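Local coordinates for putative diguanylate cyclase (GGDEF) with PAS/PAC domain (Rhodopseudomonas palustris, PDB 3LIF), which probably makes cyclic di-GMP from two molecules of GTP in another part of the protein, the present chain being its extracellular sensor domain of PDC fold, at residues A[62-67]-A[71-76]; A[112-117]-A[230-235]; A[182-187]-A[213-218]; A[152-157]-A[178-183]; A[18-23]-A[234-239]. All coordinates share one frame; numbering follows the deposited sequence.

Contact 1 (A[62-67]-A[71-76]); sequences ALADNL and SDVAIL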
# COMPACT_ATOMS: atom_id res chain seq x y z
N ALA A 62 -10.12 -5.11 18.14
CA ALA A 62 -10.14 -6.55 17.93
C ALA A 62 -9.85 -6.76 16.47
O ALA A 62 -8.95 -7.51 16.08
CB ALA A 62 -11.52 -7.14 18.30
N LEU A 63 -10.68 -6.10 15.68
CA LEU A 63 -10.62 -6.05 14.26
C LEU A 63 -9.20 -5.74 13.75
O LEU A 63 -8.66 -6.43 12.88
CB LEU A 63 -11.57 -4.94 13.86
CG LEU A 63 -11.73 -4.71 12.40
CD1 LEU A 63 -11.45 -6.05 11.83
CD2 LEU A 63 -13.16 -4.25 12.13
N ALA A 64 -8.59 -4.68 14.28
CA ALA A 64 -7.24 -4.39 13.86
C ALA A 64 -6.31 -5.55 14.16
O ALA A 64 -5.61 -6.01 13.28
CB ALA A 64 -6.74 -3.12 14.51
N ASP A 65 -6.27 -6.01 15.41
CA ASP A 65 -5.34 -7.09 15.77
C ASP A 65 -5.51 -8.36 14.96
O ASP A 65 -4.67 -9.23 14.99
CB ASP A 65 -5.38 -7.43 17.24
CG ASP A 65 -4.54 -6.48 18.05
OD1 ASP A 65 -4.05 -6.90 19.12
OD2 ASP A 65 -4.35 -5.31 17.60
N ASN A 66 -6.59 -8.40 14.19
CA ASN A 66 -6.96 -9.54 13.37
C ASN A 66 -6.66 -9.38 11.89
O ASN A 66 -6.74 -10.34 11.12
CB ASN A 66 -8.45 -9.70 13.47
CG ASN A 66 -8.81 -11.04 13.87
OD1 ASN A 66 -9.53 -11.73 13.15
ND2 ASN A 66 -8.26 -11.48 15.03
N LEU A 67 -6.42 -8.15 11.49
CA LEU A 67 -5.96 -7.90 10.17
C LEU A 67 -4.46 -7.66 10.30
O LEU A 67 -4.04 -6.70 10.97
CB LEU A 67 -6.71 -6.69 9.60
CG LEU A 67 -7.95 -7.04 8.79
CD1 LEU A 67 -7.60 -7.89 7.58
CD2 LEU A 67 -8.88 -7.82 9.64
N SER A 71 -2.55 -1.63 10.69
CA SER A 71 -2.03 -1.43 12.05
C SER A 71 -3.14 -1.02 12.98
O SER A 71 -3.15 -1.41 14.10
CB SER A 71 -1.00 -0.33 12.07
OG SER A 71 0.20 -0.80 11.50
N ASP A 72 -4.05 -0.18 12.50
CA ASP A 72 -5.07 0.41 13.35
C ASP A 72 -6.17 0.98 12.49
O ASP A 72 -6.02 1.06 11.25
CB ASP A 72 -4.48 1.45 14.25
CG ASP A 72 -3.75 2.51 13.49
OD1 ASP A 72 -4.09 2.69 12.28
OD2 ASP A 72 -2.85 3.14 14.09
N VAL A 73 -7.29 1.33 13.12
CA VAL A 73 -8.49 1.79 12.40
C VAL A 73 -9.18 2.95 13.14
O VAL A 73 -9.29 2.96 14.39
CB VAL A 73 -9.53 0.65 12.27
CG1 VAL A 73 -10.72 1.11 11.45
CG2 VAL A 73 -8.86 -0.55 11.66
N ALA A 74 -9.68 3.92 12.41
CA ALA A 74 -10.33 4.94 13.16
C ALA A 74 -11.50 5.48 12.38
O ALA A 74 -11.58 5.28 11.16
CB ALA A 74 -9.36 6.03 13.63
N ILE A 75 -12.41 6.13 13.14
CA ILE A 75 -13.54 6.82 12.62
C ILE A 75 -13.42 8.34 12.84
O ILE A 75 -13.00 8.79 13.92
CB ILE A 75 -14.77 6.37 13.33
CG1 ILE A 75 -14.74 4.85 13.42
CG2 ILE A 75 -16.02 6.88 12.54
CD1 ILE A 75 -15.26 4.14 12.16
N LEU A 76 -13.81 9.09 11.82
CA LEU A 76 -13.96 10.52 11.86
C LEU A 76 -15.39 10.83 11.46
O LEU A 76 -15.89 10.24 10.44
CB LEU A 76 -13.07 11.19 10.81
CG LEU A 76 -11.54 11.07 10.84
CD1 LEU A 76 -10.97 12.00 9.77
CD2 LEU A 76 -10.89 11.30 12.21

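Contact 2 (A[112-117]-A[230-235]); sequences LLITGP and YPLVVT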
# COMPACT_ATOMS: atom_id res chain seq x y z
N LEU A 112 -11.69 2.35 -1.98
CA LEU A 112 -10.71 2.38 -0.91
C LEU A 112 -9.78 3.50 -1.37
O LEU A 112 -9.38 3.48 -2.49
CB LEU A 112 -9.93 1.13 -0.98
CG LEU A 112 -9.81 0.28 0.25
CD1 LEU A 112 -8.40 -0.40 0.29
CD2 LEU A 112 -10.06 1.06 1.51
N LEU A 113 -9.48 4.52 -0.58
CA LEU A 113 -8.60 5.58 -1.09
C LEU A 113 -7.29 5.32 -0.45
O LEU A 113 -7.24 4.98 0.77
CB LEU A 113 -9.07 6.94 -0.64
CG LEU A 113 -8.68 8.26 -1.33
CD1 LEU A 113 -8.25 9.28 -0.20
CD2 LEU A 113 -7.70 8.25 -2.48
N ILE A 114 -6.22 5.43 -1.24
CA ILE A 114 -4.89 5.23 -0.66
C ILE A 114 -4.18 6.54 -0.58
O ILE A 114 -4.09 7.25 -1.55
CB ILE A 114 -4.01 4.26 -1.46
CG1 ILE A 114 -4.73 2.91 -1.61
CG2 ILE A 114 -2.60 4.12 -0.81
CD1 ILE A 114 -4.11 2.11 -2.61
N THR A 115 -3.69 6.88 0.59
CA THR A 115 -3.20 8.23 0.81
C THR A 115 -1.88 8.11 1.55
O THR A 115 -1.75 7.25 2.45
CB THR A 115 -4.15 8.95 1.74
OG1 THR A 115 -5.39 9.14 1.05
CG2 THR A 115 -3.58 10.27 2.18
N GLY A 116 -0.91 8.92 1.18
CA GLY A 116 0.42 8.83 1.83
C GLY A 116 1.52 9.50 1.03
O GLY A 116 1.32 9.77 -0.15
N PRO A 117 2.67 9.73 1.64
CA PRO A 117 2.88 9.33 3.03
C PRO A 117 2.43 10.45 3.98
O PRO A 117 2.57 11.61 3.64
CB PRO A 117 4.40 9.18 3.13
CG PRO A 117 4.96 10.04 1.98
CD PRO A 117 3.84 10.41 1.07
N TYR A 230 -6.04 -1.62 -8.08
CA TYR A 230 -5.58 -0.50 -7.23
C TYR A 230 -4.44 0.22 -7.94
O TYR A 230 -3.67 -0.43 -8.62
CB TYR A 230 -5.08 -0.98 -5.85
CG TYR A 230 -6.14 -1.73 -5.15
CD1 TYR A 230 -7.10 -1.05 -4.39
CD2 TYR A 230 -6.26 -3.13 -5.28
CE1 TYR A 230 -8.12 -1.71 -3.78
CE2 TYR A 230 -7.32 -3.81 -4.64
CZ TYR A 230 -8.26 -3.09 -3.90
OH TYR A 230 -9.30 -3.71 -3.23
N PRO A 231 -4.32 1.56 -7.78
CA PRO A 231 -3.20 2.28 -8.44
C PRO A 231 -1.81 1.99 -7.80
O PRO A 231 -1.15 2.91 -7.27
CB PRO A 231 -3.57 3.74 -8.24
CG PRO A 231 -4.33 3.76 -6.89
CD PRO A 231 -5.08 2.42 -6.83
N LEU A 232 -1.38 0.74 -7.83
CA LEU A 232 -0.09 0.34 -7.25
C LEU A 232 0.74 -0.36 -8.34
O LEU A 232 0.18 -0.84 -9.32
CB LEU A 232 -0.33 -0.61 -6.08
CG LEU A 232 -1.21 0.00 -4.99
CD1 LEU A 232 -1.53 -0.99 -3.87
CD2 LEU A 232 -0.51 1.23 -4.38
N VAL A 233 2.05 -0.42 -8.20
CA VAL A 233 2.89 -1.18 -9.11
C VAL A 233 3.80 -2.04 -8.25
O VAL A 233 4.16 -1.64 -7.16
CB VAL A 233 3.78 -0.24 -9.90
CG1 VAL A 233 4.54 -0.99 -11.01
CG2 VAL A 233 2.92 0.84 -10.50
N VAL A 234 4.18 -3.22 -8.70
CA VAL A 234 5.18 -3.96 -7.92
C VAL A 234 6.38 -4.08 -8.79
O VAL A 234 6.22 -4.14 -10.03
CB VAL A 234 4.72 -5.37 -7.59
CG1 VAL A 234 3.65 -5.33 -6.51
CG2 VAL A 234 4.18 -6.05 -8.86
N THR A 235 7.57 -4.13 -8.20
CA THR A 235 8.76 -4.41 -9.00
C THR A 235 9.60 -5.47 -8.31
O THR A 235 9.63 -5.48 -7.10
CB THR A 235 9.62 -3.16 -9.15
OG1 THR A 235 10.16 -2.80 -7.87
CG2 THR A 235 8.80 -1.98 -9.74

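Contact 3 (A[182-187]-A[213-218]); sequences WPSLQT and SPFDGL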
# COMPACT_ATOMS: atom_id res chain seq x y z
N TRP A 182 11.89 -3.64 -0.17
CA TRP A 182 12.73 -4.64 0.45
C TRP A 182 14.06 -4.81 -0.36
O TRP A 182 14.03 -4.93 -1.60
CB TRP A 182 11.93 -5.95 0.64
CG TRP A 182 12.82 -7.07 1.07
CD1 TRP A 182 13.32 -8.08 0.28
CD2 TRP A 182 13.37 -7.27 2.37
NE1 TRP A 182 14.13 -8.91 1.02
CE2 TRP A 182 14.18 -8.43 2.31
CE3 TRP A 182 13.26 -6.59 3.59
CZ2 TRP A 182 14.88 -8.93 3.42
CZ3 TRP A 182 13.98 -7.08 4.72
CH2 TRP A 182 14.77 -8.24 4.62
N PRO A 183 15.23 -4.86 0.32
CA PRO A 183 15.51 -4.90 1.77
C PRO A 183 15.82 -3.53 2.44
O PRO A 183 15.93 -3.47 3.64
CB PRO A 183 16.80 -5.74 1.81
CG PRO A 183 17.53 -5.31 0.56
CD PRO A 183 16.45 -5.16 -0.47
N SER A 184 15.98 -2.46 1.69
CA SER A 184 16.24 -1.18 2.32
C SER A 184 15.24 -0.81 3.40
O SER A 184 15.61 -0.19 4.33
CB SER A 184 16.25 -0.05 1.26
OG SER A 184 14.93 0.46 1.04
N LEU A 185 13.96 -1.14 3.27
CA LEU A 185 12.93 -0.63 4.21
C LEU A 185 12.58 0.87 4.03
O LEU A 185 11.84 1.44 4.82
CB LEU A 185 13.27 -0.93 5.69
CG LEU A 185 13.27 -2.43 6.02
CD1 LEU A 185 13.43 -2.73 7.50
CD2 LEU A 185 12.06 -3.15 5.42
N GLN A 186 13.07 1.51 2.98
CA GLN A 186 12.59 2.86 2.70
C GLN A 186 11.10 2.95 2.38
O GLN A 186 10.43 1.97 2.03
CB GLN A 186 13.42 3.50 1.62
CG GLN A 186 14.84 3.64 2.03
CD GLN A 186 15.70 4.31 0.99
OE1 GLN A 186 16.84 3.95 0.85
NE2 GLN A 186 15.16 5.30 0.26
N THR A 187 10.57 4.15 2.51
CA THR A 187 9.14 4.32 2.35
C THR A 187 8.85 5.82 2.29
O THR A 187 9.55 6.59 2.91
CB THR A 187 8.41 3.67 3.55
OG1 THR A 187 7.01 3.78 3.36
CG2 THR A 187 8.79 4.31 4.86
N SER A 213 19.60 0.30 -9.92
CA SER A 213 18.89 0.46 -8.69
C SER A 213 19.19 1.80 -8.13
O SER A 213 20.34 2.21 -8.02
CB SER A 213 19.31 -0.59 -7.66
OG SER A 213 18.80 -0.25 -6.38
N PRO A 214 18.15 2.49 -7.72
CA PRO A 214 18.34 3.74 -7.04
C PRO A 214 18.70 3.50 -5.58
O PRO A 214 19.04 4.46 -4.88
CB PRO A 214 16.96 4.39 -7.13
CG PRO A 214 16.06 3.37 -7.76
CD PRO A 214 16.75 2.09 -7.78
N PHE A 215 18.61 2.26 -5.12
CA PHE A 215 18.85 2.02 -3.69
C PHE A 215 20.28 1.64 -3.43
O PHE A 215 20.80 1.98 -2.40
CB PHE A 215 17.93 0.98 -3.12
CG PHE A 215 16.50 1.31 -3.29
CD1 PHE A 215 15.93 2.31 -2.52
CD2 PHE A 215 15.74 0.68 -4.27
CE1 PHE A 215 14.60 2.65 -2.67
CE2 PHE A 215 14.39 1.00 -4.44
CZ PHE A 215 13.81 1.99 -3.63
N ASP A 216 20.92 0.97 -4.36
CA ASP A 216 22.26 0.53 -4.10
C ASP A 216 23.15 0.75 -5.30
O ASP A 216 24.30 0.35 -5.29
CB ASP A 216 22.27 -0.95 -3.69
CG ASP A 216 21.71 -1.86 -4.77
OD1 ASP A 216 21.77 -1.51 -5.96
OD2 ASP A 216 21.22 -2.98 -4.44
N GLY A 217 22.63 1.35 -6.38
CA GLY A 217 23.53 1.72 -7.45
C GLY A 217 23.90 0.55 -8.33
O GLY A 217 24.63 0.71 -9.27
N LEU A 218 23.39 -0.63 -8.08
CA LEU A 218 23.82 -1.73 -8.90
C LEU A 218 23.02 -1.84 -10.17
O LEU A 218 21.89 -1.37 -10.25
CB LEU A 218 23.68 -3.04 -8.14
CG LEU A 218 24.65 -3.14 -6.99
CD1 LEU A 218 24.26 -4.30 -6.12
CD2 LEU A 218 26.01 -3.33 -7.63

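Contact 4 (A[152-157]-A[178-183]); sequences EYFSTF and LLIQWP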
# COMPACT_ATOMS: atom_id res chain seq x y z
N GLU A 152 5.14 -3.52 7.37
CA GLU A 152 5.84 -4.75 7.77
C GLU A 152 5.14 -6.02 7.21
O GLU A 152 5.77 -7.03 6.87
CB GLU A 152 5.95 -4.80 9.29
CG GLU A 152 6.69 -5.98 9.88
CD GLU A 152 7.06 -5.73 11.36
OE1 GLU A 152 7.40 -4.56 11.71
OE2 GLU A 152 6.98 -6.68 12.18
N TYR A 153 3.84 -5.97 7.05
CA TYR A 153 3.24 -7.10 6.47
C TYR A 153 3.84 -7.37 5.10
O TYR A 153 4.03 -8.54 4.74
CB TYR A 153 1.78 -6.84 6.29
CG TYR A 153 1.03 -7.95 5.70
CD1 TYR A 153 0.80 -9.13 6.43
CD2 TYR A 153 0.49 -7.84 4.41
CE1 TYR A 153 0.05 -10.16 5.90
CE2 TYR A 153 -0.26 -8.87 3.84
CZ TYR A 153 -0.47 -10.01 4.61
OH TYR A 153 -1.17 -11.02 4.09
N PHE A 154 4.08 -6.33 4.30
CA PHE A 154 4.57 -6.56 2.96
C PHE A 154 6.08 -6.93 2.98
O PHE A 154 6.53 -7.86 2.29
CB PHE A 154 4.35 -5.35 2.08
CG PHE A 154 2.94 -5.17 1.62
CD1 PHE A 154 2.46 -5.87 0.52
CD2 PHE A 154 2.11 -4.26 2.26
CE1 PHE A 154 1.17 -5.71 0.08
CE2 PHE A 154 0.79 -4.07 1.83
CZ PHE A 154 0.32 -4.80 0.73
N SER A 155 6.87 -6.21 3.76
CA SER A 155 8.28 -6.49 3.71
C SER A 155 8.55 -7.91 4.19
O SER A 155 9.48 -8.56 3.76
CB SER A 155 9.07 -5.45 4.51
OG SER A 155 8.48 -5.23 5.76
N THR A 156 7.73 -8.42 5.08
CA THR A 156 7.95 -9.73 5.65
C THR A 156 7.65 -10.79 4.62
O THR A 156 8.35 -11.76 4.51
CB THR A 156 7.04 -9.83 6.85
OG1 THR A 156 7.69 -9.13 7.91
CG2 THR A 156 6.67 -11.29 7.26
N PHE A 157 6.59 -10.60 3.88
CA PHE A 157 6.31 -11.45 2.78
C PHE A 157 7.47 -11.33 1.79
O PHE A 157 7.88 -12.34 1.19
CB PHE A 157 5.03 -10.96 2.11
CG PHE A 157 4.63 -11.76 0.91
CD1 PHE A 157 4.53 -13.14 0.99
CD2 PHE A 157 4.33 -11.14 -0.28
CE1 PHE A 157 4.13 -13.89 -0.14
CE2 PHE A 157 3.95 -11.87 -1.40
CZ PHE A 157 3.85 -13.25 -1.33
N LEU A 178 6.75 5.68 -3.28
CA LEU A 178 7.19 4.39 -2.78
C LEU A 178 6.48 4.03 -1.46
O LEU A 178 6.60 4.75 -0.50
CB LEU A 178 8.72 4.42 -2.59
CG LEU A 178 9.31 3.21 -1.80
CD1 LEU A 178 9.23 1.92 -2.57
CD2 LEU A 178 10.71 3.43 -1.36
N LEU A 179 5.75 2.93 -1.41
CA LEU A 179 5.12 2.48 -0.13
C LEU A 179 6.03 1.58 0.68
O LEU A 179 6.16 1.66 1.91
CB LEU A 179 3.85 1.68 -0.39
CG LEU A 179 2.60 2.51 -0.63
CD1 LEU A 179 2.61 2.96 -2.10
CD2 LEU A 179 1.32 1.70 -0.26
N ILE A 180 6.64 0.64 -0.00
CA ILE A 180 7.61 -0.13 0.72
C ILE A 180 8.63 -0.70 -0.21
O ILE A 180 8.37 -0.95 -1.40
CB ILE A 180 7.00 -1.22 1.58
CG1 ILE A 180 8.15 -1.91 2.35
CG2 ILE A 180 6.16 -2.16 0.78
CD1 ILE A 180 9.04 -0.83 3.34
N GLN A 181 9.83 -0.85 0.33
CA GLN A 181 10.87 -1.47 -0.43
C GLN A 181 11.71 -2.47 0.40
O GLN A 181 12.08 -2.23 1.55
CB GLN A 181 11.63 -0.37 -1.21
CG GLN A 181 13.12 -0.33 -1.04
CD GLN A 181 13.79 -1.53 -1.62
OE1 GLN A 181 13.31 -2.14 -2.57
NE2 GLN A 181 14.89 -1.91 -1.03
N TRP A 182 11.89 -3.64 -0.17
CA TRP A 182 12.73 -4.64 0.45
C TRP A 182 14.06 -4.81 -0.36
O TRP A 182 14.03 -4.93 -1.60
CB TRP A 182 11.93 -5.95 0.64
CG TRP A 182 12.82 -7.07 1.07
CD1 TRP A 182 13.32 -8.08 0.28
CD2 TRP A 182 13.37 -7.27 2.37
NE1 TRP A 182 14.13 -8.91 1.02
CE2 TRP A 182 14.18 -8.43 2.31
CE3 TRP A 182 13.26 -6.59 3.59
CZ2 TRP A 182 14.88 -8.93 3.42
CZ3 TRP A 182 13.98 -7.08 4.72
CH2 TRP A 182 14.77 -8.24 4.62
N PRO A 183 15.23 -4.86 0.32
CA PRO A 183 15.51 -4.90 1.77
C PRO A 183 15.82 -3.53 2.44
O PRO A 183 15.93 -3.47 3.64
CB PRO A 183 16.80 -5.74 1.81
CG PRO A 183 17.53 -5.31 0.56
CD PRO A 183 16.45 -5.16 -0.47

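Contact 5 (A[18-23]-A[234-239]); sequences RNLSHS and VTVART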
# COMPACT_ATOMS: atom_id res chain seq x y z
N ARG A 18 9.19 -12.54 -14.51
CA ARG A 18 7.86 -12.12 -14.94
C ARG A 18 6.78 -12.83 -14.13
O ARG A 18 5.80 -12.20 -13.74
CB ARG A 18 7.65 -12.17 -16.48
CG ARG A 18 8.58 -11.20 -17.17
CD ARG A 18 8.77 -11.37 -18.71
NE ARG A 18 7.98 -10.35 -19.37
CZ ARG A 18 8.41 -9.40 -20.19
NH1 ARG A 18 9.68 -9.33 -20.57
NH2 ARG A 18 7.52 -8.54 -20.65
N ASN A 19 6.96 -14.11 -13.79
CA ASN A 19 5.90 -14.76 -13.00
C ASN A 19 5.90 -14.22 -11.64
O ASN A 19 4.88 -14.01 -11.06
CB ASN A 19 5.98 -16.30 -12.95
CG ASN A 19 6.07 -16.94 -14.34
OD1 ASN A 19 6.54 -18.08 -14.48
ND2 ASN A 19 5.68 -16.18 -15.40
N LEU A 20 7.08 -13.99 -11.10
CA LEU A 20 7.17 -13.54 -9.73
C LEU A 20 6.40 -12.18 -9.51
O LEU A 20 5.60 -12.01 -8.58
CB LEU A 20 8.63 -13.47 -9.35
CG LEU A 20 8.77 -13.05 -7.91
CD1 LEU A 20 7.72 -13.76 -7.07
CD2 LEU A 20 10.20 -13.31 -7.43
N SER A 21 6.65 -11.24 -10.42
CA SER A 21 5.91 -10.01 -10.51
C SER A 21 4.39 -10.29 -10.53
O SER A 21 3.60 -9.63 -9.84
CB SER A 21 6.36 -9.19 -11.73
OG SER A 21 5.53 -9.45 -12.85
N HIS A 22 3.97 -11.28 -11.29
CA HIS A 22 2.57 -11.63 -11.26
C HIS A 22 2.11 -12.08 -9.86
O HIS A 22 1.08 -11.66 -9.36
CB HIS A 22 2.31 -12.69 -12.28
CG HIS A 22 0.86 -12.97 -12.49
ND1 HIS A 22 0.16 -12.48 -13.58
CD2 HIS A 22 -0.02 -13.71 -11.76
CE1 HIS A 22 -1.09 -12.89 -13.50
NE2 HIS A 22 -1.23 -13.63 -12.41
N SER A 23 2.88 -12.91 -9.20
CA SER A 23 2.50 -13.27 -7.85
C SER A 23 2.47 -12.09 -6.89
O SER A 23 1.56 -11.95 -6.10
CB SER A 23 3.48 -14.28 -7.30
OG SER A 23 3.27 -15.49 -7.94
N VAL A 234 4.18 -3.22 -8.70
CA VAL A 234 5.18 -3.96 -7.92
C VAL A 234 6.38 -4.08 -8.79
O VAL A 234 6.22 -4.14 -10.03
CB VAL A 234 4.72 -5.37 -7.59
CG1 VAL A 234 3.65 -5.33 -6.51
CG2 VAL A 234 4.18 -6.05 -8.86
N THR A 235 7.57 -4.13 -8.20
CA THR A 235 8.76 -4.41 -9.00
C THR A 235 9.60 -5.47 -8.31
O THR A 235 9.63 -5.48 -7.10
CB THR A 235 9.62 -3.16 -9.15
OG1 THR A 235 10.16 -2.80 -7.87
CG2 THR A 235 8.80 -1.98 -9.74
N VAL A 236 10.25 -6.38 -9.08
CA VAL A 236 11.26 -7.33 -8.56
C VAL A 236 12.51 -7.12 -9.35
O VAL A 236 12.46 -7.08 -10.57
CB VAL A 236 11.01 -8.80 -8.95
CG1 VAL A 236 11.34 -9.69 -7.80
CG2 VAL A 236 9.66 -9.07 -9.42
N ALA A 237 13.65 -7.10 -8.68
CA ALA A 237 14.94 -6.94 -9.36
C ALA A 237 16.00 -7.86 -8.79
O ALA A 237 15.92 -8.26 -7.63
CB ALA A 237 15.40 -5.54 -9.27
N ARG A 238 16.96 -8.23 -9.63
CA ARG A 238 18.19 -8.92 -9.19
C ARG A 238 19.40 -8.50 -10.00
O ARG A 238 19.29 -8.23 -11.18
CB ARG A 238 18.03 -10.46 -9.18
CG ARG A 238 17.82 -11.19 -10.49
CD ARG A 238 18.25 -12.71 -10.40
NE ARG A 238 17.33 -13.64 -9.69
CZ ARG A 238 16.46 -14.49 -10.27
NH1 ARG A 238 16.34 -14.59 -11.60
NH2 ARG A 238 15.67 -15.27 -9.55
N THR A 239 20.56 -8.40 -9.35
CA THR A 239 21.81 -8.23 -10.07
C THR A 239 21.98 -9.46 -10.92
O THR A 239 21.53 -10.53 -10.56
CB THR A 239 23.06 -8.05 -9.16
OG1 THR A 239 23.02 -8.99 -8.11
CG2 THR A 239 23.08 -6.70 -8.51

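Contact 1 (A[62-67]-A[71-76])
Both carboxylate oxygens of Asp72 are engaged by hydroxyls, OD1 with Thr148 OG1 and OD2 with Thr122 OG1, while the backbone of the same residue receives the methyl group of Ala64, whose CB lies 4.1 Å from Asp72 CA. The CB of Asp72 points away from the helix. The same Ala64 CB also lies 4.0 Å from Ser71 O, and it is 4.4 Å from Val73 CG2. With Val73 CG1 anti to the backbone N (chi1 -177°), CG2 is the branch nearer Ala64. The CA atoms of Ala64 and Asp72 are 5.3 Å apart, a spacing consistent with a small residue such as alanine. No hydrogen bond joins the two segments; Leu67 N donates to Ala64 O at 2.9 Å within the first. A methylpentanediol, probably from the crystallisation liquor, lies near the Asp72 side chain. Helix 55-66 thus sits close over the start of strand 70-76, which belongs to the first antiparallel sheet of the PDC fold. Val73 also packs on Val145 and Ala147 of strand 141-149, and Leu63 and Ile75 both meet Ile42 of the long helix 5-47.

Contact 2 (A[112-117]-A[230-235])
Ile114 CG1 and Leu232 CG are both anti to the carbonyl carbon (chi1 -56° and -58°), and the isoleucine then runs on extended to CD1 (chi2 165°). With these torsions the two side chains reach toward each other and meet tip to tip, Ile114 CD1 being 4.1 Å from Leu232 CD2. The same CD1 touches Pro231 CD at 4.3 Å. Two residues earlier, Leu112 CD1 approaches Tyr230 CE1 at 4.3 Å, oblique to the phenol ring. Pro231 is the centre of an inverse gamma turn, closed by Leu232 N on Tyr230 O at 2.7 Å, and this tight bend places Tyr230 and the proline ring just before strand 232-239, which Leu232 begins. The backbones stay well apart, with the CA atoms of Ile114 and Pro231 separated by 8.5 Å, so the contact is not strand pairing. It joins two different sheets of the PDC fold: strand 113-119 borders the first, and strand 232-239 is the middle strand of the second. Helix 5-47 spans the junction, with Phe32 touching both Ile114 and Leu232, and Gln33 NE2 hydrogen-bonded to Tyr230 OH. Across the two segments there is neither hydrogen bond nor charge pair. The contact therefore rests on apolar packing, the phenol hydroxyl being bonded to the helix instead.

Contact 3 (A[182-187]-A[213-218])
Phe215 presents the CD1-CE1 side of its ring to the amide of Gln186, whose CD lies 4.0 Å from Phe215 CD1 and 4.2 Å from Phe215 CE1. The meeting joins two surface loops of the second sheet-bearing half of the PDC fold, one leaving strand 178-182 and the other linking strands 206-212 and 219-226 of a hairpin. Phe215 CG is anti to the carbonyl carbon (chi1 -57°), bringing the ring toward the other loop. Amide and ring planes stand 85° apart, and the amide lies at the ring edge, near the ring plane, as the two side chains run past each other in opposite directions. Leu178 and Gln181 of the neighbouring strand touch the phenylalanine too, as does a crystal neighbour, so its pose may owe something to the lattice. An alanine in place of Gln186 is likely to uncover the CD1-CE1 edge and leave the phenyl ring freer to turn. The hairpin loop carries several bonds of its own: Ser213 OG forms an ST turn, accepting from Phe215 N at 2.8 Å, and an ST motif with Asp216 N at 3.2 Å. Asp216 in turn makes a salt bridge through OD2 to Lys220 NZ. Its other oxygen completes an Asx turn, Leu218 N reaching Asp216 OD1 at 2.8 Å on the anti side, 27° out of the carboxylate plane.

Contact 4 (A[152-157]-A[178-183])
The indole of Trp182 has Pro183 CB 3.7 Å above one face, over its centre, and Ser155 O from the helix 4.1 Å above the opposite face, displaced toward the rim. A cis peptide bond before Pro183 accompanies the folding of its ring over the indole. On the helix side, Ser155 CB also comes within 4.4 Å of Trp182 CE3. Further back along the strand, Ile180 fills the angle between two helix residues: its CG2 meets Phe154 CB at 3.9 Å and lies oblique to that ring, while its CG1 is 4.2 Å from Ser155 CB. With CG1 anti to the backbone N (chi1 -177°), both branches of the isoleucine reach the helix. Strand 178-182 borders the second sheet of the PDC fold, and here a classic beta bulge sets Leu179 and Ile180 both opposite Leu171. The segment axes pass 8.2 Å apart at only 25°, so the two run nearly in the same direction. Leu171 also touches both Phe154 and Ile180. What crosses the interface is apolar packing and a carbonyl against an indole, with no hydrogen bond, so the fit probably depends on shape; small Ser155 is consistent with its CA lying 5.8 Å from Trp182 CA.

Contact 5 (A[18-23]-A[234-239])
Helix 5-47, the long N-terminal helix of the PDC fold, packs on strand 232-239 through Leu20 and Ser21, which meet Val234 and Val236. The leucine holds CG anti to its backbone N (chi1 -178°) and crosses Val236 at about a right angle, bringing Leu20 CD2 to 3.8 Å from Val236 CG1. The other branch of the valine, Val236 CG2, lies against the helix backbone, 3.8 Å from Ser21 N. Val234 CG2 approaches Ser21 O at 3.8 Å. Alternation along the strand puts Val234 and Val236 on the helix side, while Thr235 points away. The strand is the middle one of the second antiparallel sheet, hydrogen-bonded through its backbone to strands 168-173 and 219-226, and the helix lies over one face of that sheet. The segment axes come within 8.1 Å, and their directions differ by 145°, so the two run roughly antiparallel. In this buried setting the hydroxyl of Ser21 is satisfied: Ser21 OG donates to Arg18 O at 2.9 Å with a C=O...donor angle of 131°, tilted out of the carbonyl plane. His22 N reaches Arg18 O from the same face of that plane, at 3.2 Å. Arg225 of strand 219-226 bonds both atoms of the serine-carbonyl pair, its NE meeting Ser21 OG and its NH2 meeting Arg18 O.

In the fold
Contacts 2, 4 and 5 are buried, contact 1 is partly so, and contact 3 lies at the surface. Contacts 2 and 5 share strand 232-239: its start faces the other sheet as well as helix 5-47, while its middle packs on that helix at Leu20 and Ser21. Contacts 3 and 4 share Trp182 and Pro183, and Thr187 OG1 probably bonds Leu179 O between them. Leu232 CD2 touches Leu179 CD1 at 4.2 Å, tying contact 2 to contact 4. Contact 1, helix on strand like contacts 4 and 5, belongs to the first sheet. Apolar packing dominates inside; the surface loops have local turns and an amide at a ring edge.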